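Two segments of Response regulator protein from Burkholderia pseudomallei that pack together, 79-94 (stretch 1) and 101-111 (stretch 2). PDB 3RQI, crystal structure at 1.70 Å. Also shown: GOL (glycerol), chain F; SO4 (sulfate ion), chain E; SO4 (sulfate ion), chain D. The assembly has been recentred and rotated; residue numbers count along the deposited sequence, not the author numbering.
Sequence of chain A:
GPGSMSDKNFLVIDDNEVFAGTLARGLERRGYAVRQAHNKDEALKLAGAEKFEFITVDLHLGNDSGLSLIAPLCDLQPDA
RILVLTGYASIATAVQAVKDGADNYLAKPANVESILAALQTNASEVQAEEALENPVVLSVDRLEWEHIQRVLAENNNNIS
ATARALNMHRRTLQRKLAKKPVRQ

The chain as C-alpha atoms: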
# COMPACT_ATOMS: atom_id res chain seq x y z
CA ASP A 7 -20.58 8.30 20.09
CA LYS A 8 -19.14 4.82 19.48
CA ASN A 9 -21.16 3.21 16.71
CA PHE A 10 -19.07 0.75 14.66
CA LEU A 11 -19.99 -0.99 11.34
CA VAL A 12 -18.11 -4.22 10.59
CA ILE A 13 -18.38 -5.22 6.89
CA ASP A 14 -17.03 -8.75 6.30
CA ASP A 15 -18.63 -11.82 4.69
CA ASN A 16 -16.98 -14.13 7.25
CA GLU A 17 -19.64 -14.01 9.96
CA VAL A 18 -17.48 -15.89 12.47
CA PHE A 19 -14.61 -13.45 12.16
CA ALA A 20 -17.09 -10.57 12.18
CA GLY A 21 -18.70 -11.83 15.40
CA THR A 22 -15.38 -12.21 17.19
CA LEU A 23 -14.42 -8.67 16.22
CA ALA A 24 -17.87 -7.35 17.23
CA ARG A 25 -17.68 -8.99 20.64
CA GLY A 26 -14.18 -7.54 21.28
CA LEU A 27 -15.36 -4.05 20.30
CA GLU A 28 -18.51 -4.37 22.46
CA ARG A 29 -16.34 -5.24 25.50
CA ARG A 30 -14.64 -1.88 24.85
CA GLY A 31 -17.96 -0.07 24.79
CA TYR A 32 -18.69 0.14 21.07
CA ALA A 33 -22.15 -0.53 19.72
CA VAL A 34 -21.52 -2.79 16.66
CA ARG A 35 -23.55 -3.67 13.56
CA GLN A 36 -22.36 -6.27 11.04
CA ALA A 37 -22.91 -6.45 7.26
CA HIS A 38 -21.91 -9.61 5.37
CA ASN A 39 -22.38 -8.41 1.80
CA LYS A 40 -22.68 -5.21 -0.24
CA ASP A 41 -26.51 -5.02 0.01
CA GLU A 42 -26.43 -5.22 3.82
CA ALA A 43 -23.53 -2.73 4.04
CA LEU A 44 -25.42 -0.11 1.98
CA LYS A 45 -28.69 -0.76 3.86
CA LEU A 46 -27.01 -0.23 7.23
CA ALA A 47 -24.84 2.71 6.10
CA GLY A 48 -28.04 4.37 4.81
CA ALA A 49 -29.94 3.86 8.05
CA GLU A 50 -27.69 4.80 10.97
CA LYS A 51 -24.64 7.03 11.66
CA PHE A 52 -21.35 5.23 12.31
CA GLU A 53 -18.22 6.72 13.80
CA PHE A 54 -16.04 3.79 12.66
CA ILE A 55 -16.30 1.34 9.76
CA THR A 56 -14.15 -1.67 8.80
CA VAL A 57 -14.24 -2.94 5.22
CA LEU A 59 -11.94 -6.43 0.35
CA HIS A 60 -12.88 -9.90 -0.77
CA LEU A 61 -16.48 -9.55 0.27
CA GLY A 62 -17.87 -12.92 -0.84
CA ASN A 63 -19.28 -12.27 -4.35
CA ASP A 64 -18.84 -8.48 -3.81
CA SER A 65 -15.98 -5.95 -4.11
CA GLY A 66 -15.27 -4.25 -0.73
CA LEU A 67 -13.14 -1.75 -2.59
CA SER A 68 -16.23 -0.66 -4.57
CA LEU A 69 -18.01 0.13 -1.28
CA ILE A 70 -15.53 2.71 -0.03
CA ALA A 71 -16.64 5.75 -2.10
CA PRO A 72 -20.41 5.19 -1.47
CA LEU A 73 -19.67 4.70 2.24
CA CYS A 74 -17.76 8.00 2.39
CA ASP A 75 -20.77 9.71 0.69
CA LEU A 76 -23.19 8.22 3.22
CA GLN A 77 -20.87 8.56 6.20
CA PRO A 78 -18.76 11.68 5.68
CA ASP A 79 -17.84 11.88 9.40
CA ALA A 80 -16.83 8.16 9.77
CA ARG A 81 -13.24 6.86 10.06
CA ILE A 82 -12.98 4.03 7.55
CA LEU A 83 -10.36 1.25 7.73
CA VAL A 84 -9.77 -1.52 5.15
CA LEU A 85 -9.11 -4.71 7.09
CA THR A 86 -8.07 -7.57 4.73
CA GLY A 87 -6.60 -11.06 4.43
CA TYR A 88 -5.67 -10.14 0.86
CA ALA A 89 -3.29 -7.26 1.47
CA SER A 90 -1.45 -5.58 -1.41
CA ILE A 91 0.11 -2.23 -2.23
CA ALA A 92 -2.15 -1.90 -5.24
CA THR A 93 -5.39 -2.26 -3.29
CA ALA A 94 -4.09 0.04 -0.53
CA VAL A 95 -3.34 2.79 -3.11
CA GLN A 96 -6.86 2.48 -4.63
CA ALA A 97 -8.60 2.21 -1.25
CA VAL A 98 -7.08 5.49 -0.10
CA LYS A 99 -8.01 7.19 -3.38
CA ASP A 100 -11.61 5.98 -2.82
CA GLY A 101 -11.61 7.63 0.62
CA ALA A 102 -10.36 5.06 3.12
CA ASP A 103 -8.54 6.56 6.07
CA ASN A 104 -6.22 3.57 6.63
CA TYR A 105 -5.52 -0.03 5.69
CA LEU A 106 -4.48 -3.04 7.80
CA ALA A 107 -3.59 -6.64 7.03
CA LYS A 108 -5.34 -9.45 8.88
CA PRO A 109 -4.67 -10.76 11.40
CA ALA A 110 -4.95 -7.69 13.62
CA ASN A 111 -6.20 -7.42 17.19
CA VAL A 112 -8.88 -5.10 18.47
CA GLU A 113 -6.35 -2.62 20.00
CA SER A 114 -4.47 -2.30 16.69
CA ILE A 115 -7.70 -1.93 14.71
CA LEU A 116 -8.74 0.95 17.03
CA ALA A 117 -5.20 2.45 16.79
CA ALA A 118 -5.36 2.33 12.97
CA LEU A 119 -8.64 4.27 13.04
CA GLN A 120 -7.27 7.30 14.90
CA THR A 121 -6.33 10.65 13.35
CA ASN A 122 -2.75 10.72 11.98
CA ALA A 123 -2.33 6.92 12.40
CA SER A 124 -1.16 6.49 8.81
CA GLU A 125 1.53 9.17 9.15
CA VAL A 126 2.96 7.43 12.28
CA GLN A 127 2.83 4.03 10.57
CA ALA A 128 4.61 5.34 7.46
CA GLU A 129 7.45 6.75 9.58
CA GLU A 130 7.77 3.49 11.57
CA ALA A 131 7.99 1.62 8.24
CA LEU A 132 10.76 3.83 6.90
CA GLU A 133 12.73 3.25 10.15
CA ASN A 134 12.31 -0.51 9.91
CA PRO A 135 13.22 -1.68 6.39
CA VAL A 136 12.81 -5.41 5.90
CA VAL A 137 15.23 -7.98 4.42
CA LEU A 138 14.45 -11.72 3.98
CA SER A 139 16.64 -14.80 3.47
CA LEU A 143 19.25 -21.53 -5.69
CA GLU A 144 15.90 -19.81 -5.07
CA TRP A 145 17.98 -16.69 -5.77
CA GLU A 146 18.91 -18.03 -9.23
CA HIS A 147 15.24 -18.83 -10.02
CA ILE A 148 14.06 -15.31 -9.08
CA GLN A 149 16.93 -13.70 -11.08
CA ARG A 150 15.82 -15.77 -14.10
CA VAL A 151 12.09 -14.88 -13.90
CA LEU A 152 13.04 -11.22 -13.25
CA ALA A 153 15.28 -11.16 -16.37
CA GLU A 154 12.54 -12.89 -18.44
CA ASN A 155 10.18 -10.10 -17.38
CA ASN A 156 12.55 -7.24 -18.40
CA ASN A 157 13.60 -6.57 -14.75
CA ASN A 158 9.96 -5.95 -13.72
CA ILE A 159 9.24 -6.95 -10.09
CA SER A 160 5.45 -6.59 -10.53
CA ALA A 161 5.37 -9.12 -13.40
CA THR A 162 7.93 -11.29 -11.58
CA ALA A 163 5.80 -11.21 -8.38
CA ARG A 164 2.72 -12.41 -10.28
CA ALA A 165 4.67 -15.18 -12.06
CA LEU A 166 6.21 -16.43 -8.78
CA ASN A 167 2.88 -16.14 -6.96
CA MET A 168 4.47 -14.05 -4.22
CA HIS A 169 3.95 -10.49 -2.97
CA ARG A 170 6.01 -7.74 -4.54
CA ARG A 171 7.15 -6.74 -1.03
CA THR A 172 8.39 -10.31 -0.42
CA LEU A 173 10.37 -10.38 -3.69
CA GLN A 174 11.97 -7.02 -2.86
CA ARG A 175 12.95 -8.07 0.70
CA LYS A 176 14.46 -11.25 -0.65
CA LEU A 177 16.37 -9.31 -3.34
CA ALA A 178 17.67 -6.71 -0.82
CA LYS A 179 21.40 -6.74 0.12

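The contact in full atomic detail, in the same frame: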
# COMPACT_ATOMS: atom_id res chain seq x y z
N ASP A 79 -18.55 11.74 8.12
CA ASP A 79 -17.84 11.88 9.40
C ASP A 79 -17.08 10.61 9.86
O ASP A 79 -16.18 10.70 10.69
CB ASP A 79 -18.77 12.40 10.52
CG ASP A 79 -19.28 13.85 10.30
OD1 ASP A 79 -18.52 14.70 9.77
OD2 ASP A 79 -20.44 14.14 10.68
N ALA A 80 -17.42 9.44 9.32
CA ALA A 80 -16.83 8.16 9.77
C ALA A 80 -15.34 8.01 9.46
O ALA A 80 -14.87 8.50 8.42
CB ALA A 80 -17.59 6.99 9.12
N ARG A 81 -14.60 7.36 10.37
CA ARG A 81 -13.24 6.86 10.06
C ARG A 81 -13.40 5.49 9.44
O ARG A 81 -14.14 4.67 9.95
CB ARG A 81 -12.40 6.75 11.34
CG ARG A 81 -12.36 7.97 12.26
CD ARG A 81 -11.43 9.07 11.85
NE ARG A 81 -10.06 8.64 11.47
CZ ARG A 81 -9.24 9.41 10.77
NH1 ARG A 81 -9.62 10.63 10.37
NH2 ARG A 81 -8.04 8.97 10.43
N ILE A 82 -12.75 5.24 8.30
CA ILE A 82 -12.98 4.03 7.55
C ILE A 82 -11.65 3.31 7.37
O ILE A 82 -10.66 3.88 6.89
CB ILE A 82 -13.63 4.38 6.16
CG1 ILE A 82 -15.05 4.95 6.37
CG2 ILE A 82 -13.68 3.14 5.29
CD1 ILE A 82 -15.70 5.42 5.08
N LEU A 83 -11.60 2.03 7.76
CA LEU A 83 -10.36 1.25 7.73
C LEU A 83 -10.62 0.01 6.86
O LEU A 83 -11.58 -0.74 7.09
CB LEU A 83 -10.02 0.78 9.16
CG LEU A 83 -8.95 -0.31 9.30
CD1 LEU A 83 -7.51 0.26 8.97
CD2 LEU A 83 -8.99 -0.92 10.73
N VAL A 84 -9.77 -0.21 5.87
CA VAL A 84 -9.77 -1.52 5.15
C VAL A 84 -9.06 -2.52 6.03
O VAL A 84 -7.95 -2.26 6.56
CB VAL A 84 -9.07 -1.46 3.76
CG1 VAL A 84 -8.87 -2.91 3.18
CG2 VAL A 84 -9.88 -0.58 2.79
N LEU A 85 -9.71 -3.65 6.24
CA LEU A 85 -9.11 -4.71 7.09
C LEU A 85 -9.20 -6.02 6.28
O LEU A 85 -10.31 -6.53 6.03
CB LEU A 85 -9.88 -4.82 8.43
CG LEU A 85 -9.42 -5.97 9.36
CD1 LEU A 85 -7.95 -5.79 9.73
CD2 LEU A 85 -10.29 -5.97 10.60
N THR A 86 -8.04 -6.53 5.81
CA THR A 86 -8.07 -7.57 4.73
C THR A 86 -7.05 -8.68 4.86
O THR A 86 -5.90 -8.44 5.23
CB THR A 86 -7.95 -6.93 3.31
OG1 THR A 86 -7.99 -7.92 2.29
CG2 THR A 86 -6.70 -6.13 3.15
N GLY A 87 -7.49 -9.89 4.53
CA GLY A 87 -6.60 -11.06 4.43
C GLY A 87 -5.95 -11.17 3.05
O GLY A 87 -5.18 -12.11 2.79
N TYR A 88 -6.24 -10.20 2.18
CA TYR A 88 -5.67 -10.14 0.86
C TYR A 88 -4.87 -8.85 0.62
O TYR A 88 -5.13 -8.11 -0.32
CB TYR A 88 -6.75 -10.33 -0.18
CG TYR A 88 -7.42 -11.67 -0.04
CD1 TYR A 88 -6.80 -12.85 -0.48
CD2 TYR A 88 -8.65 -11.77 0.59
CE1 TYR A 88 -7.43 -14.09 -0.32
CE2 TYR A 88 -9.28 -12.98 0.75
CZ TYR A 88 -8.68 -14.14 0.30
OH TYR A 88 -9.36 -15.33 0.47
N ALA A 89 -3.92 -8.57 1.50
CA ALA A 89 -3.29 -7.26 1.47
C ALA A 89 -2.37 -7.12 0.26
O ALA A 89 -1.68 -8.08 -0.13
CB ALA A 89 -2.54 -6.97 2.76
N SER A 90 -2.37 -5.92 -0.33
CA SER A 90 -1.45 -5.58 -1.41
C SER A 90 -1.26 -4.08 -1.50
O SER A 90 -2.17 -3.29 -1.15
CB SER A 90 -1.95 -6.12 -2.76
OG SER A 90 -3.23 -5.60 -3.12
N ILE A 91 -0.09 -3.68 -1.96
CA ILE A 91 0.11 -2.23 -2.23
C ILE A 91 -0.93 -1.70 -3.19
O ILE A 91 -1.47 -0.60 -2.97
CB ILE A 91 1.54 -1.97 -2.70
CG1 ILE A 91 2.45 -2.30 -1.51
CG2 ILE A 91 1.69 -0.55 -3.20
CD1 ILE A 91 3.95 -2.19 -1.80
N ALA A 92 -1.22 -2.44 -4.27
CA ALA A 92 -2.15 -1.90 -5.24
C ALA A 92 -3.54 -1.62 -4.67
O ALA A 92 -4.12 -0.56 -4.94
CB ALA A 92 -2.24 -2.82 -6.49
N THR A 93 -4.06 -2.54 -3.87
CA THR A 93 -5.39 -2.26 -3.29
C THR A 93 -5.36 -1.17 -2.23
O THR A 93 -6.35 -0.46 -2.04
CB THR A 93 -6.03 -3.53 -2.76
OG1 THR A 93 -5.15 -4.16 -1.83
CG2 THR A 93 -6.35 -4.45 -3.89
N ALA A 94 -4.22 -1.02 -1.54
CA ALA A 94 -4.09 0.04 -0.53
C ALA A 94 -4.10 1.41 -1.22
O ALA A 94 -4.81 2.29 -0.80
CB ALA A 94 -2.82 -0.19 0.30
N GLY A 101 -11.26 6.95 -0.62
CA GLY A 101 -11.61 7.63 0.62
C GLY A 101 -11.30 6.94 1.93
O GLY A 101 -11.59 7.51 2.99
N ALA A 102 -10.72 5.74 1.87
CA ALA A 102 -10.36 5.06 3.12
C ALA A 102 -9.34 5.88 3.90
O ALA A 102 -8.39 6.45 3.33
CB ALA A 102 -9.83 3.67 2.88
N ASP A 103 -9.50 5.89 5.21
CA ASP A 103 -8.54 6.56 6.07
C ASP A 103 -7.28 5.73 6.37
O ASP A 103 -6.24 6.31 6.67
CB ASP A 103 -9.20 7.02 7.39
CG ASP A 103 -10.33 7.97 7.15
OD1 ASP A 103 -10.05 9.13 6.75
OD2 ASP A 103 -11.49 7.57 7.32
N ASN A 104 -7.38 4.40 6.34
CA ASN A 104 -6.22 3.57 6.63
C ASN A 104 -6.45 2.16 6.14
O ASN A 104 -7.54 1.83 5.62
CB ASN A 104 -5.90 3.57 8.15
CG ASN A 104 -4.44 3.37 8.44
OD1 ASN A 104 -3.62 3.11 7.53
ND2 ASN A 104 -4.08 3.50 9.73
N TYR A 105 -5.44 1.30 6.30
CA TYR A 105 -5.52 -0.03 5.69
C TYR A 105 -4.66 -0.92 6.55
O TYR A 105 -3.53 -0.56 6.88
CB TYR A 105 -5.00 0.08 4.25
CG TYR A 105 -4.97 -1.17 3.36
CD1 TYR A 105 -5.76 -1.22 2.20
CD2 TYR A 105 -4.12 -2.27 3.66
CE1 TYR A 105 -5.71 -2.30 1.33
CE2 TYR A 105 -4.07 -3.37 2.81
CZ TYR A 105 -4.85 -3.37 1.64
OH TYR A 105 -4.79 -4.44 0.81
N LEU A 106 -5.21 -2.05 6.98
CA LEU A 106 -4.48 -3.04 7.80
C LEU A 106 -4.65 -4.45 7.29
O LEU A 106 -5.74 -4.87 6.86
CB LEU A 106 -5.01 -3.02 9.23
CG LEU A 106 -4.54 -2.02 10.28
CD1 LEU A 106 -5.08 -2.59 11.61
CD2 LEU A 106 -3.02 -1.90 10.29
N ALA A 107 -3.53 -5.19 7.30
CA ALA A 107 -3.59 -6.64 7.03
C ALA A 107 -4.13 -7.43 8.22
O ALA A 107 -3.74 -7.17 9.39
CB ALA A 107 -2.19 -7.15 6.66
N LYS A 108 -5.03 -8.38 7.93
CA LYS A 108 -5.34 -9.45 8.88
C LYS A 108 -4.10 -10.39 9.01
O LYS A 108 -3.34 -10.57 8.03
CB LYS A 108 -6.55 -10.28 8.45
CG LYS A 108 -7.87 -9.54 8.33
CD LYS A 108 -8.95 -10.50 7.82
CE LYS A 108 -10.31 -9.79 7.67
NZ LYS A 108 -11.18 -10.66 6.84
N PRO A 109 -3.89 -10.95 10.19
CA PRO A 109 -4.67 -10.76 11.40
C PRO A 109 -4.22 -9.51 12.17
O PRO A 109 -3.03 -9.14 12.16
CB PRO A 109 -4.38 -12.05 12.22
CG PRO A 109 -3.10 -12.46 11.80
CD PRO A 109 -2.86 -12.00 10.38
N ALA A 110 -5.19 -8.86 12.78
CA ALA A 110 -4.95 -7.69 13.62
C ALA A 110 -5.80 -7.89 14.85
O ALA A 110 -6.85 -8.54 14.77
CB ALA A 110 -5.40 -6.40 12.87
N ASN A 111 -5.37 -7.37 16.00
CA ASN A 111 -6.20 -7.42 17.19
C ASN A 111 -7.02 -6.17 17.34
O ASN A 111 -6.83 -5.19 16.61
CB ASN A 111 -5.37 -7.75 18.47
CG ASN A 111 -4.27 -6.74 18.76
OD1 ASN A 111 -4.46 -5.52 18.64
ND2 ASN A 111 -3.13 -7.23 19.21
C1 GOL F . -14.74 10.83 3.80
O1 GOL F . -13.60 10.49 3.03
C2 GOL F . -14.73 10.26 5.23
O2 GOL F . -15.79 9.34 5.47
C3 GOL F . -13.37 9.70 5.63
O3 GOL F . -13.31 8.32 5.35
S SO4 E . 2.20 -6.69 -2.94
O1 SO4 E . 1.28 -7.23 -1.91
O2 SO4 E . 1.72 -5.43 -3.42
O3 SO4 E . 2.13 -7.55 -4.12
O4 SO4 E . 3.52 -6.63 -2.30
S SO4 D . -5.82 11.54 8.80
O1 SO4 D . -5.43 10.43 9.62
O2 SO4 D . -5.45 12.79 9.48
O3 SO4 D . -5.13 11.42 7.51
O4 SO4 D . -7.27 11.54 8.55

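Two neighbouring parallel strands, 81-86 and 104-107, form this contact, and the Tyr105 side chain extends it to the loop and helix start that follow the first strand. The backbone bonds alternate as parallel pairing requires. Val84 N donates to Asn104 O (3.0 Å), and Leu106 N donates to Val84 O (2.8 Å). Thr86 N then donates to Leu106 O (3.0 Å), and Lys108 N to Thr86 O (2.8 Å). Asp103 opens the ladder. Its N donates to Ile82 O (2.9 Å), while its OD2 accepts from Ile82 N (2.8 Å), so a side chain takes the place of a backbone acceptor.

Leu83, Asn104, Leu85 and Leu106 point to one face of the sheet. There Leu83 CD1 lies 4.0 Å from Leu106 CG. Val84, Tyr105, Thr86 and Ala107 point to the other. Tyr105 has the largest area covered by the other stretch. Its ring is sandwiched: Val84 CG1 lies over one face and Ala94 CB over the opposite one, 4.1 and 3.7 Å from the ring centroid. Its OH accepts from Ser90 N (3.1 Å) and shares a hydrogen bond with Thr93 OG1 (2.7 Å). These two bonds tie the strand to the N-cap and first turn of the helix.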